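Local coordinates for protein glycoside hydrolase, GH17 family (Formosa sp. Hel1_33_131, PDB 6FCG) that probably hydrolyses laminarin, a beta-1,3-linked algal glucan, by cutting within the chain, as an endo-acting laminarinase of glycoside hydrolase family 17, at residues 75-79 with 112-116; 326-330 with 379-383; 38-44 with 161-165; 72-76 with 103-109. All coordinates share one frame; numbering follows the deposited sequence.

Going from the N terminus, 38-44 pairs with 161-165 on a barrel strand, so interaction 3 closes a long loop holding the first part of the (beta/alpha)8-type barrel. Interactions 4 and 1 nest inside it. Both start from helix 68-80: interaction 4 closes on the next helix, 95-109, and interaction 1 a little later on the linker into strand 116-121. They share M75 and K76, their centres are about 7 Å apart, and F113 touches L106 between them. Interaction 1 also reaches interaction 3, where Y116 packs against I43 and K162. Interaction 2 comes later, in series, tying the start of helix 326-342 to the loop before helix 384-388.

Interaction 1 (75-79 with 112-116); sequences MKILH and NFEMY
H79 and F113 form an offset aromatic stack that joins the last turns of helix 68-80 to the linker between helix 95-109 and strand 116-121. The ring centroids of H79 and F113 are 4.4 Å apart and their planes are turned by 28°. CD1 of F113 sits over the centre of the imidazole, while CE1 of F113 slips beyond it and comes 3.4 Å from CB of H79. The imidazole points out to the linker because its CG lies opposite the backbone N (chi1 -179°). There ND1 of H79 offers a weak, bent hydrogen bond to O of E114, at 3.3 Å and 139°, with that oxygen near the plane of the ring. In the TIM-barrel fold of this family the linker feeds a strand at its N-terminal end, the side of the barrel away from the usual active-site face, and the contact joins it to helix 68-80, one helix before the one it follows. An alanine at H79 would remove both the ring and ND1, and is likely to leave F113 without its stacking partner and the carbonyl of E114 without this donor. Deeper in, M115 doubles back at chi2 and chi3, laying its CE methyl 4.0 Å from O of M75 and 4.2 Å from CB of L78. The same O of M75 faces the edge of the F113 ring, whose CZ meets CB of M75 at 4.0 Å.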
loop_
_atom_site.group_PDB
_atom_site.type_symbol
_atom_site.label_atom_id
_atom_site.label_comp_id
_atom_site.label_asym_id
_atom_site.label_seq_id
_atom_site.Cartn_x
_atom_site.Cartn_y
_atom_site.Cartn_z
ATOM N N MET A 75 -13.122 8.907 -44.650
ATOM C CA MET A 75 -12.789 10.101 -45.393
ATOM C C MET A 75 -13.987 11.024 -45.502
ATOM O O MET A 75 -13.829 12.241 -45.350
ATOM C CB MET A 75 -12.271 9.758 -46.791
ATOM C CG MET A 75 -10.942 9.022 -46.881
ATOM S SD MET A 75 -9.546 9.748 -46.024
ATOM C CE MET A 75 -9.604 8.854 -44.448
ATOM N N LYS A 76 -15.171 10.463 -45.765
ATOM C CA LYS A 76 -16.374 11.285 -45.884
ATOM C C LYS A 76 -16.672 11.988 -44.562
ATOM O O LYS A 76 -16.939 13.194 -44.563
ATOM C CB LYS A 76 -17.589 10.490 -46.362
ATOM C CG LYS A 76 -17.481 9.936 -47.785
ATOM C CD LYS A 76 -18.839 9.631 -48.417
ATOM C CE LYS A 76 -18.793 8.561 -49.502
ATOM N NZ LYS A 76 -19.557 7.331 -49.198
ATOM N N ILE A 77 -16.580 11.245 -43.451
ATOM C CA ILE A 77 -16.750 11.793 -42.107
ATOM C C ILE A 77 -15.761 12.930 -41.798
ATOM O O ILE A 77 -16.147 13.993 -41.268
ATOM C CB ILE A 77 -16.621 10.690 -41.033
ATOM C CG1 ILE A 77 -17.791 9.733 -41.107
ATOM C CG2 ILE A 77 -16.540 11.283 -39.618
ATOM C CD1 ILE A 77 -17.508 8.377 -40.521
ATOM N N LEU A 78 -14.489 12.716 -42.091
ATOM C CA LEU A 78 -13.492 13.730 -41.798
ATOM C C LEU A 78 -13.702 14.949 -42.650
ATOM O O LEU A 78 -13.502 16.084 -42.191
ATOM C CB LEU A 78 -12.073 13.174 -42.002
ATOM C CG LEU A 78 -11.649 12.038 -41.070
ATOM C CD1 LEU A 78 -10.212 11.658 -41.361
ATOM C CD2 LEU A 78 -11.809 12.428 -39.613
ATOM N N HIS A 79 -14.016 14.727 -43.920
ATOM C CA HIS A 79 -14.214 15.824 -44.864
ATOM C C HIS A 79 -15.395 16.694 -44.455
ATOM O O HIS A 79 -15.321 17.927 -44.542
ATOM C CB HIS A 79 -14.420 15.281 -46.280
ATOM C CG HIS A 79 -14.614 16.349 -47.299
ATOM N ND1 HIS A 79 -13.557 16.935 -47.965
ATOM C CD2 HIS A 79 -15.731 16.992 -47.710
ATOM C CE1 HIS A 79 -14.021 17.874 -48.769
ATOM N NE2 HIS A 79 -15.333 17.933 -48.621
ATOM N N ASN A 112 -15.353 18.299 -56.183
ATOM C CA ASN A 112 -15.023 19.192 -55.030
ATOM C C ASN A 112 -14.418 18.535 -53.808
ATOM O O ASN A 112 -14.020 19.240 -52.879
ATOM C CB ASN A 112 -16.251 19.997 -54.583
ATOM C CG ASN A 112 -16.703 20.972 -55.633
ATOM O OD1 ASN A 112 -17.897 21.062 -55.881
ATOM N ND2 ASN A 112 -15.775 21.641 -56.318
ATOM N N PHE A 113 -14.363 17.208 -53.790
ATOM C CA PHE A 113 -13.724 16.509 -52.691
ATOM C C PHE A 113 -12.236 16.807 -52.715
ATOM O O PHE A 113 -11.611 16.740 -53.766
ATOM C CB PHE A 113 -13.969 14.991 -52.737
ATOM C CG PHE A 113 -13.571 14.287 -51.468
ATOM C CD1 PHE A 113 -14.453 14.200 -50.400
ATOM C CD2 PHE A 113 -12.287 13.758 -51.324
ATOM C CE1 PHE A 113 -14.076 13.573 -49.223
ATOM C CE2 PHE A 113 -11.905 13.134 -50.157
ATOM C CZ PHE A 113 -12.798 13.035 -49.105
ATOM N N GLU A 114 -11.691 17.078 -51.533
ATOM C CA GLU A 114 -10.326 17.557 -51.360
ATOM C C GLU A 114 -9.790 16.931 -50.052
ATOM O O GLU A 114 -10.390 17.091 -48.992
ATOM C CB GLU A 114 -10.376 19.075 -51.284
ATOM C CG GLU A 114 -9.065 19.813 -51.471
ATOM C CD GLU A 114 -9.168 21.328 -51.206
ATOM O OE1 GLU A 114 -10.136 21.804 -50.534
ATOM O OE2 GLU A 114 -8.267 22.072 -51.683
ATOM N N MET A 115 -8.749 16.104 -50.149
ATOM C CA MET A 115 -8.074 15.559 -48.972
ATOM C C MET A 115 -6.621 15.395 -49.336
ATOM O O MET A 115 -6.318 14.810 -50.374
ATOM C CB MET A 115 -8.659 14.203 -48.536
ATOM C CG MET A 115 -8.159 13.719 -47.174
ATOM S SD MET A 115 -8.716 14.723 -45.782
ATOM C CE MET A 115 -10.448 14.284 -45.727
ATOM N N TYR A 116 -5.733 15.889 -48.484
ATOM C CA TYR A 116 -4.289 15.762 -48.681
ATOM C C TYR A 116 -3.660 14.876 -47.637
ATOM O O TYR A 116 -4.274 14.573 -46.612
ATOM C CB TYR A 116 -3.663 17.125 -48.631
ATOM C CG TYR A 116 -4.270 18.031 -49.657
ATOM C CD1 TYR A 116 -3.972 17.883 -51.004
ATOM C CD2 TYR A 116 -5.179 19.006 -49.289
ATOM C CE1 TYR A 116 -4.542 18.702 -51.951
ATOM C CE2 TYR A 116 -5.749 19.842 -50.231
ATOM C CZ TYR A 116 -5.420 19.698 -51.557
ATOM O OH TYR A 116 -6.015 20.522 -52.479
#

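Interaction 2 (326-330 with 379-383); sequences EYKEA and AKYVL
The backbone N of Y381 donates a hydrogen bond to OE1 of E326, 2.9 Å long and fairly straight at 159°, reaching that oxygen on its anti side and somewhat out of the carboxylate plane. The rest of the E326 side chain runs across K380 at about a right angle, with CD of E326 3.6 Å from CB of K380. One turn on, CB of A330 fits between two neighbours, meeting CD2 at the edge of the Y381 ring at 3.5 Å and CB of V382 at 3.6 Å. The Y381 ring also takes the edge of Y327 in an offset edge-to-face pair, centroids of the Y327 and Y381 rings 5.7 Å apart and planes at 65°. Further out, OE1 of E326 has a second partner in T405, which helps fix the carboxylate, and W384 packs edge-to-face with Y381. The contact thus joins the first turns of helix 326-342, the helix that follows barrel strand 301-305, to a turn just ahead of helix 384-388. An alanine in place of E326 would probably leave N of Y381 without this acceptor, T405 without its carboxylate partner and the side of K380 uncovered. K380 itself is extended, so NZ passes E329, whose OE1 stays 4.4 Å from it, to a salt bridge with D354. With acidic groups on this path, the buried lysine is likely to be held in its charged form.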
loop_
_atom_site.group_PDB
_atom_site.type_symbol
_atom_site.label_atom_id
_atom_site.label_comp_id
_atom_site.label_asym_id
_atom_site.label_seq_id
_atom_site.Cartn_x
_atom_site.Cartn_y
_atom_site.Cartn_z
ATOM N N GLU A 326 -13.962 12.477 -21.721
ATOM C CA GLU A 326 -14.328 13.177 -22.949
ATOM C C GLU A 326 -14.414 14.691 -22.824
ATOM O O GLU A 326 -14.253 15.418 -23.832
ATOM C CB GLU A 326 -15.636 12.656 -23.497
ATOM C CG GLU A 326 -15.534 11.218 -23.986
ATOM C CD GLU A 326 -16.810 10.682 -24.623
ATOM O OE1 GLU A 326 -17.687 11.484 -25.026
ATOM O OE2 GLU A 326 -16.930 9.447 -24.732
ATOM N N TYR A 327 -14.663 15.173 -21.604
ATOM C CA TYR A 327 -14.782 16.609 -21.352
ATOM C C TYR A 327 -13.416 17.278 -21.415
ATOM O O TYR A 327 -13.230 18.299 -22.083
ATOM C CB TYR A 327 -15.459 16.852 -19.993
ATOM C CG TYR A 327 -15.736 18.301 -19.638
ATOM C CD1 TYR A 327 -16.489 19.117 -20.484
ATOM C CD2 TYR A 327 -15.311 18.839 -18.431
ATOM C CE1 TYR A 327 -16.776 20.437 -20.151
ATOM C CE2 TYR A 327 -15.599 20.155 -18.090
ATOM C CZ TYR A 327 -16.333 20.944 -18.950
ATOM O OH TYR A 327 -16.609 22.234 -18.606
ATOM N N LYS A 328 -12.450 16.718 -20.705
ATOM C CA LYS A 328 -11.116 17.288 -20.726
ATOM C C LYS A 328 -10.490 17.151 -22.102
ATOM O O LYS A 328 -9.718 18.014 -22.484
ATOM C CB LYS A 328 -10.213 16.675 -19.657
ATOM C CG LYS A 328 -10.643 17.040 -18.263
ATOM C CD LYS A 328 -9.532 16.768 -17.283
ATOM C CE LYS A 328 -9.894 15.752 -16.213
ATOM N NZ LYS A 328 -10.734 16.073 -15.098
ATOM N N GLU A 329 -10.810 16.072 -22.821
ATOM C CA GLU A 329 -10.351 15.907 -24.203
ATOM C C GLU A 329 -10.853 17.045 -25.085
ATOM O O GLU A 329 -10.086 17.616 -25.876
ATOM C CB GLU A 329 -10.810 14.572 -24.804
ATOM C CG GLU A 329 -10.397 14.407 -26.257
ATOM C CD GLU A 329 -11.014 13.209 -26.915
ATOM O OE1 GLU A 329 -10.215 12.556 -27.572
ATOM O OE2 GLU A 329 -12.256 12.926 -26.817
ATOM N N ALA A 330 -12.133 17.348 -24.966
ATOM C CA ALA A 330 -12.719 18.446 -25.720
ATOM C C ALA A 330 -12.059 19.790 -25.392
ATOM O O ALA A 330 -11.734 20.568 -26.295
ATOM C CB ALA A 330 -14.215 18.520 -25.473
ATOM N N ALA A 379 -19.772 9.989 -31.816
ATOM C CA ALA A 379 -19.050 11.233 -31.612
ATOM C C ALA A 379 -18.938 11.499 -30.119
ATOM O O ALA A 379 -19.941 11.607 -29.431
ATOM C CB ALA A 379 -19.771 12.387 -32.307
ATOM N N LYS A 380 -17.704 11.644 -29.646
ATOM C CA LYS A 380 -17.438 12.005 -28.257
ATOM C C LYS A 380 -17.786 13.463 -28.015
ATOM O O LYS A 380 -17.938 14.243 -28.966
ATOM C CB LYS A 380 -15.967 11.781 -27.912
ATOM C CG LYS A 380 -15.537 10.322 -27.940
ATOM C CD LYS A 380 -14.029 10.208 -27.862
ATOM C CE LYS A 380 -13.569 8.755 -27.923
ATOM N NZ LYS A 380 -12.082 8.616 -27.785
ATOM N N TYR A 381 -17.881 13.827 -26.746
ATOM C CA TYR A 381 -18.301 15.160 -26.319
ATOM C C TYR A 381 -17.788 16.304 -27.181
ATOM O O TYR A 381 -18.552 17.209 -27.559
ATOM C CB TYR A 381 -17.921 15.419 -24.855
ATOM C CG TYR A 381 -18.374 16.787 -24.392
ATOM C CD1 TYR A 381 -19.732 17.060 -24.196
ATOM C CD2 TYR A 381 -17.456 17.826 -24.207
ATOM C CE1 TYR A 381 -20.157 18.318 -23.802
ATOM C CE2 TYR A 381 -17.863 19.088 -23.816
ATOM C CZ TYR A 381 -19.215 19.331 -23.612
ATOM O OH TYR A 381 -19.622 20.575 -23.189
ATOM N N VAL A 382 -16.493 16.256 -27.485
ATOM C CA VAL A 382 -15.841 17.252 -28.341
ATOM C C VAL A 382 -16.601 17.602 -29.630
ATOM O O VAL A 382 -16.557 18.761 -30.048
ATOM C CB VAL A 382 -14.378 16.838 -28.646
ATOM C CG1 VAL A 382 -14.294 15.546 -29.447
ATOM C CG2 VAL A 382 -13.601 17.951 -29.329
ATOM N N LEU A 383 -17.273 16.617 -30.244
ATOM C CA LEU A 383 -18.019 16.806 -31.510
ATOM C C LEU A 383 -19.552 16.781 -31.421
ATOM O O LEU A 383 -20.217 16.789 -32.453
ATOM C CB LEU A 383 -17.602 15.732 -32.539
ATOM C CG LEU A 383 -16.141 15.639 -32.964
ATOM C CD1 LEU A 383 -15.974 14.623 -34.084
ATOM C CD2 LEU A 383 -15.613 17.002 -33.386
#

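Interaction 3 (38-44 with 161-165)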
loop_
_atom_site.group_PDB
_atom_site.type_symbol
_atom_site.label_atom_id
_atom_site.label_comp_id
_atom_site.label_asym_id
_atom_site.label_seq_id
_atom_site.Cartn_x
_atom_site.Cartn_y
_atom_site.Cartn_z
ATOM N N VAL A 38 -3.120 23.670 -53.165
ATOM C CA VAL A 38 -2.338 22.947 -54.214
ATOM C C VAL A 38 -1.035 22.402 -53.541
ATOM O O VAL A 38 -0.812 21.212 -53.616
ATOM C CB VAL A 38 -2.162 23.811 -55.577
ATOM C CG1 VAL A 38 -0.876 24.641 -55.662
ATOM C CG2 VAL A 38 -2.325 23.001 -56.894
ATOM N N THR A 39 -0.242 23.211 -52.812
ATOM C CA THR A 39 1.114 22.794 -52.288
ATOM C C THR A 39 1.256 22.743 -50.740
ATOM O O THR A 39 0.452 23.348 -50.018
ATOM C CB THR A 39 2.158 23.732 -52.928
ATOM O OG1 THR A 39 2.952 22.985 -53.832
ATOM C CG2 THR A 39 3.086 24.426 -51.972
ATOM N N ALA A 40 2.260 22.038 -50.212
ATOM C CA ALA A 40 2.450 21.968 -48.736
ATOM C C ALA A 40 2.638 23.330 -48.067
ATOM O O ALA A 40 2.039 23.611 -47.029
ATOM C CB ALA A 40 3.619 21.078 -48.392
ATOM N N LYS A 41 3.449 24.174 -48.692
ATOM C CA LYS A 41 3.571 25.589 -48.317
ATOM C C LYS A 41 2.228 26.354 -48.207
ATOM O O LYS A 41 2.081 27.198 -47.357
ATOM C CB LYS A 41 4.521 26.305 -49.290
ATOM C CG LYS A 41 4.990 27.683 -48.834
ATOM C CD LYS A 41 6.136 28.203 -49.715
ATOM C CE LYS A 41 5.901 29.631 -50.227
ATOM N NZ LYS A 41 6.394 30.637 -49.254
ATOM N N ASP A 42 1.254 26.054 -49.059
ATOM C CA ASP A 42 -0.069 26.699 -48.988
ATOM C C ASP A 42 -0.933 26.132 -47.864
ATOM O O ASP A 42 -1.753 26.828 -47.296
ATOM C CB ASP A 42 -0.844 26.523 -50.316
ATOM C CG ASP A 42 -0.081 27.035 -51.548
ATOM O OD1 ASP A 42 0.462 28.173 -51.496
ATOM O OD2 ASP A 42 -0.073 26.306 -52.588
ATOM N N ILE A 43 -0.784 24.840 -47.609
ATOM C CA ILE A 43 -1.674 24.084 -46.730
ATOM C C ILE A 43 -1.298 24.186 -45.244
ATOM O O ILE A 43 -2.157 24.366 -44.373
ATOM C CB ILE A 43 -1.652 22.596 -47.148
ATOM C CG1 ILE A 43 -2.376 22.450 -48.472
ATOM C CG2 ILE A 43 -2.311 21.702 -46.094
ATOM C CD1 ILE A 43 -2.181 21.093 -49.106
ATOM N N LEU A 44 -0.011 24.012 -44.959
ATOM C CA LEU A 44 0.424 23.944 -43.592
ATOM C C LEU A 44 0.326 25.324 -42.960
ATOM O O LEU A 44 0.763 26.322 -43.540
ATOM C CB LEU A 44 1.834 23.379 -43.492
ATOM C CG LEU A 44 2.010 21.931 -43.974
ATOM C CD1 LEU A 44 3.481 21.536 -43.931
ATOM C CD2 LEU A 44 1.183 20.960 -43.169
ATOM N N VAL A 161 -0.530 13.484 -51.978
ATOM C CA VAL A 161 0.659 13.449 -51.115
ATOM C C VAL A 161 1.419 14.776 -51.202
ATOM O O VAL A 161 1.992 15.094 -52.243
ATOM C CB VAL A 161 1.594 12.285 -51.501
ATOM C CG1 VAL A 161 2.880 12.322 -50.693
ATOM C CG2 VAL A 161 0.882 10.963 -51.298
ATOM N N LYS A 162 1.411 15.531 -50.113
ATOM C CA LYS A 162 2.117 16.811 -50.036
ATOM C C LYS A 162 3.350 16.834 -49.144
ATOM O O LYS A 162 4.113 17.786 -49.206
ATOM C CB LYS A 162 1.159 17.880 -49.540
ATOM C CG LYS A 162 -0.063 18.025 -50.405
ATOM C CD LYS A 162 0.287 18.513 -51.810
ATOM C CE LYS A 162 -0.783 18.146 -52.824
ATOM N NZ LYS A 162 -0.213 18.311 -54.173
ATOM N N VAL A 163 3.528 15.807 -48.315
ATOM C CA VAL A 163 4.648 15.731 -47.378
ATOM C C VAL A 163 5.071 14.280 -47.228
ATOM O O VAL A 163 4.236 13.373 -47.164
ATOM C CB VAL A 163 4.274 16.314 -45.975
ATOM C CG1 VAL A 163 5.408 16.109 -44.949
ATOM C CG2 VAL A 163 3.922 17.793 -46.031
ATOM N N ILE A 164 6.388 14.071 -47.177
ATOM C CA ILE A 164 6.940 12.823 -46.658
ATOM C C ILE A 164 7.656 13.112 -45.341
ATOM O O ILE A 164 8.498 13.980 -45.283
ATOM C CB ILE A 164 7.880 12.151 -47.633
ATOM C CG1 ILE A 164 7.135 11.799 -48.914
ATOM C CG2 ILE A 164 8.450 10.880 -47.006
ATOM C CD1 ILE A 164 7.994 11.190 -50.003
ATOM N N ALA A 165 7.291 12.363 -44.308
ATOM C CA ALA A 165 7.947 12.414 -43.005
ATOM C C ALA A 165 8.857 11.213 -42.845
ATOM O O ALA A 165 8.391 10.056 -42.923
ATOM C CB ALA A 165 6.912 12.414 -41.907
#
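K162 and A40 meet where the short helix 40-43 packs against the fourth strand of the barrel sheet, 161-168. This helix precedes the first barrel strand, and its position by the N-terminal ends of the strands fits the plug that closes the bottom of many TIM barrels. K162 can be followed from its root. CB of K162 lies 4.2 Å from CB of A40, and CG then runs across I43, 3.9 Å from CD1 of that residue. A bend at chi2 (-65°) turns the chain along the segment toward the N terminus of the model, so that CD and CE pass beside O of V38. At the tip, NZ of K162 donates to O of V38 at 3.0 Å, nearly in line with the C=O bond, at a C=O...N angle of 173°. The same ammonium also bonds to O of P158, its stronger partner, so the charge is held between the start of the model and the loop before the strand. CB of A40 also approaches O of K162 at 3.4 Å and lies 4.1 Å from CG2 of V163. That same CG2 of V163 touches CD1 of L44 at 4.3 Å, while W206 on the next strand backs both A40 and L44. The helix start is tied down within the segment, where OD2 of D42 accepts the backbone N of T39 at 3.1 Å from its anti side.

Interaction 4 (72-76 with 103-109)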
loop_
_atom_site.group_PDB
_atom_site.type_symbol
_atom_site.label_atom_id
_atom_site.label_comp_id
_atom_site.label_asym_id
_atom_site.label_seq_id
_atom_site.Cartn_x
_atom_site.Cartn_y
_atom_site.Cartn_z
ATOM N N LYS A 72 -13.244 4.903 -47.157
ATOM C CA LYS A 72 -14.041 5.966 -47.756
ATOM C C LYS A 72 -15.084 6.508 -46.794
ATOM O O LYS A 72 -15.291 7.712 -46.728
ATOM C CB LYS A 72 -14.731 5.496 -49.036
ATOM C CG LYS A 72 -13.790 5.341 -50.210
ATOM C CD LYS A 72 -14.397 4.547 -51.349
ATOM C CE LYS A 72 -15.370 5.373 -52.168
ATOM N NZ LYS A 72 -15.669 4.637 -53.426
ATOM N N GLU A 73 -15.708 5.617 -46.036
ATOM C CA GLU A 73 -16.579 6.020 -44.932
ATOM C C GLU A 73 -15.877 7.065 -44.034
ATOM O O GLU A 73 -16.420 8.144 -43.789
ATOM C CB GLU A 73 -17.022 4.807 -44.113
ATOM C CG GLU A 73 -18.031 3.886 -44.793
ATOM C CD GLU A 73 -18.364 2.616 -44.004
ATOM O OE1 GLU A 73 -17.523 2.119 -43.220
ATOM O OE2 GLU A 73 -19.502 2.110 -44.140
ATOM N N ASP A 74 -14.641 6.769 -43.622
ATOM C CA ASP A 74 -13.869 7.671 -42.747
ATOM C C ASP A 74 -13.556 8.988 -43.407
ATOM O O ASP A 74 -13.695 10.057 -42.806
ATOM C CB ASP A 74 -12.554 7.019 -42.292
ATOM C CG ASP A 74 -12.767 5.834 -41.390
ATOM O OD1 ASP A 74 -13.930 5.560 -41.024
ATOM O OD2 ASP A 74 -11.794 5.123 -41.050
ATOM N N MET A 75 -13.122 8.907 -44.650
ATOM C CA MET A 75 -12.789 10.101 -45.393
ATOM C C MET A 75 -13.987 11.024 -45.502
ATOM O O MET A 75 -13.829 12.241 -45.350
ATOM C CB MET A 75 -12.271 9.758 -46.791
ATOM C CG MET A 75 -10.942 9.022 -46.881
ATOM S SD MET A 75 -9.546 9.748 -46.024
ATOM C CE MET A 75 -9.604 8.854 -44.448
ATOM N N LYS A 76 -15.171 10.463 -45.765
ATOM C CA LYS A 76 -16.374 11.285 -45.884
ATOM C C LYS A 76 -16.672 11.988 -44.562
ATOM O O LYS A 76 -16.939 13.194 -44.563
ATOM C CB LYS A 76 -17.589 10.490 -46.362
ATOM C CG LYS A 76 -17.481 9.936 -47.785
ATOM C CD LYS A 76 -18.839 9.631 -48.417
ATOM C CE LYS A 76 -18.793 8.561 -49.502
ATOM N NZ LYS A 76 -19.557 7.331 -49.198
ATOM N N ILE A 103 -9.072 7.933 -51.397
ATOM C CA ILE A 103 -9.193 9.355 -51.660
ATOM C C ILE A 103 -9.328 9.565 -53.162
ATOM O O ILE A 103 -10.167 10.361 -53.590
ATOM C CB ILE A 103 -8.010 10.165 -51.087
ATOM C CG1 ILE A 103 -8.042 10.096 -49.541
ATOM C CG2 ILE A 103 -8.048 11.625 -51.533
ATOM C CD1 ILE A 103 -6.845 10.700 -48.850
ATOM N N ARG A 104 -8.537 8.840 -53.960
ATOM C CA ARG A 104 -8.621 8.955 -55.416
ATOM C C ARG A 104 -10.019 8.611 -55.918
ATOM O O ARG A 104 -10.597 9.399 -56.682
ATOM C CB ARG A 104 -7.584 8.122 -56.134
ATOM C CG ARG A 104 -7.672 8.294 -57.644
ATOM C CD ARG A 104 -6.633 7.517 -58.423
ATOM N NE ARG A 104 -5.222 7.966 -58.497
ATOM C CZ ARG A 104 -4.704 9.200 -58.340
ATOM N NH1 ARG A 104 -5.428 10.311 -58.025
ATOM N NH2 ARG A 104 -3.380 9.310 -58.484
ATOM N N GLU A 105 -10.590 7.496 -55.470
ATOM C CA GLU A 105 -11.968 7.171 -55.837
ATOM C C GLU A 105 -12.958 8.281 -55.482
ATOM O O GLU A 105 -13.802 8.641 -56.307
ATOM C CB GLU A 105 -12.438 5.865 -55.209
ATOM C CG GLU A 105 -11.912 4.622 -55.917
ATOM C CD GLU A 105 -12.519 3.332 -55.374
ATOM O OE1 GLU A 105 -11.839 2.286 -55.436
ATOM O OE2 GLU A 105 -13.677 3.357 -54.875
ATOM N N LEU A 106 -12.849 8.840 -54.273
ATOM C CA LEU A 106 -13.753 9.917 -53.866
ATOM C C LEU A 106 -13.585 11.211 -54.674
ATOM O O LEU A 106 -14.549 11.926 -54.871
ATOM C CB LEU A 106 -13.636 10.260 -52.385
ATOM C CG LEU A 106 -13.985 9.203 -51.359
ATOM C CD1 LEU A 106 -13.282 9.474 -50.054
ATOM C CD2 LEU A 106 -15.487 9.091 -51.100
ATOM N N LYS A 107 -12.371 11.506 -55.117
ATOM C CA LYS A 107 -12.132 12.659 -55.981
ATOM C C LYS A 107 -12.688 12.459 -57.416
ATOM O O LYS A 107 -13.101 13.426 -58.043
ATOM C CB LYS A 107 -10.633 13.034 -56.036
ATOM C CG LYS A 107 -10.066 13.405 -54.679
ATOM C CD LYS A 107 -8.659 13.976 -54.669
ATOM C CE LYS A 107 -8.253 14.838 -55.839
ATOM N NZ LYS A 107 -7.017 15.570 -55.478
ATOM N N ASN A 108 -12.712 11.218 -57.903
ATOM C CA ASN A 108 -13.371 10.909 -59.168
ATOM C C ASN A 108 -14.890 10.978 -59.063
ATOM O O ASN A 108 -15.526 11.392 -60.019
ATOM C CB ASN A 108 -12.985 9.531 -59.678
ATOM C CG ASN A 108 -11.492 9.394 -59.948
ATOM O OD1 ASN A 108 -10.817 10.359 -60.202
ATOM N ND2 ASN A 108 -10.981 8.156 -59.930
ATOM N N GLU A 109 -15.451 10.594 -57.914
ATOM C CA GLU A 109 -16.898 10.684 -57.662
ATOM C C GLU A 109 -17.388 12.105 -57.519
ATOM O O GLU A 109 -18.505 12.422 -57.902
ATOM C CB GLU A 109 -17.309 9.917 -56.397
ATOM C CG GLU A 109 -17.351 8.411 -56.589
ATOM C CD GLU A 109 -17.520 7.614 -55.264
ATOM O OE1 GLU A 109 -17.030 6.447 -55.169
ATOM O OE2 GLU A 109 -18.171 8.136 -54.320
#
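K72 of helix 68-80 reaches across to E105 and E109 on helix 95-109, a salt-bridge network between two successive outer helices of the barrel. NZ of K72 lies 2.8 Å from OE2 of E105, met nearly in line with the C-O bond, and 2.9 Å from OE1 of E109, met on the syn side and 23° out of the carboxylate plane. The two glutamates stand one helical turn apart, both extended beyond CG. A bend at chi3 (78°) of the lysine sets its ammonium between them. One positive charge thus faces two carboxylates, which probably keeps the lysine protonated. K76, one turn further along, comes only loosely near this group, its NZ 5.4 Å from OE2 of E109. These helices flank barrel strand 83-87, as expected of consecutive beta-alpha units, and their local axes pass 10.2 Å apart at a crossing angle of -62°. Beneath the charges L106 fills the gap between the helices. Its CD1 meets CB of M75 at 3.4 Å, crossing that side chain at about a right angle, while CD2 of L106 lies 3.7 Å from CE of K76. The aliphatic part of K72 slides past the same leucine in the opposite direction, covering it on the side nearer the ammonium. Deeper along M75, the sulfur turns to I103, SD of M75 lying 3.8 Å from CG1 of I103. Y54 and I99 also pack against M75.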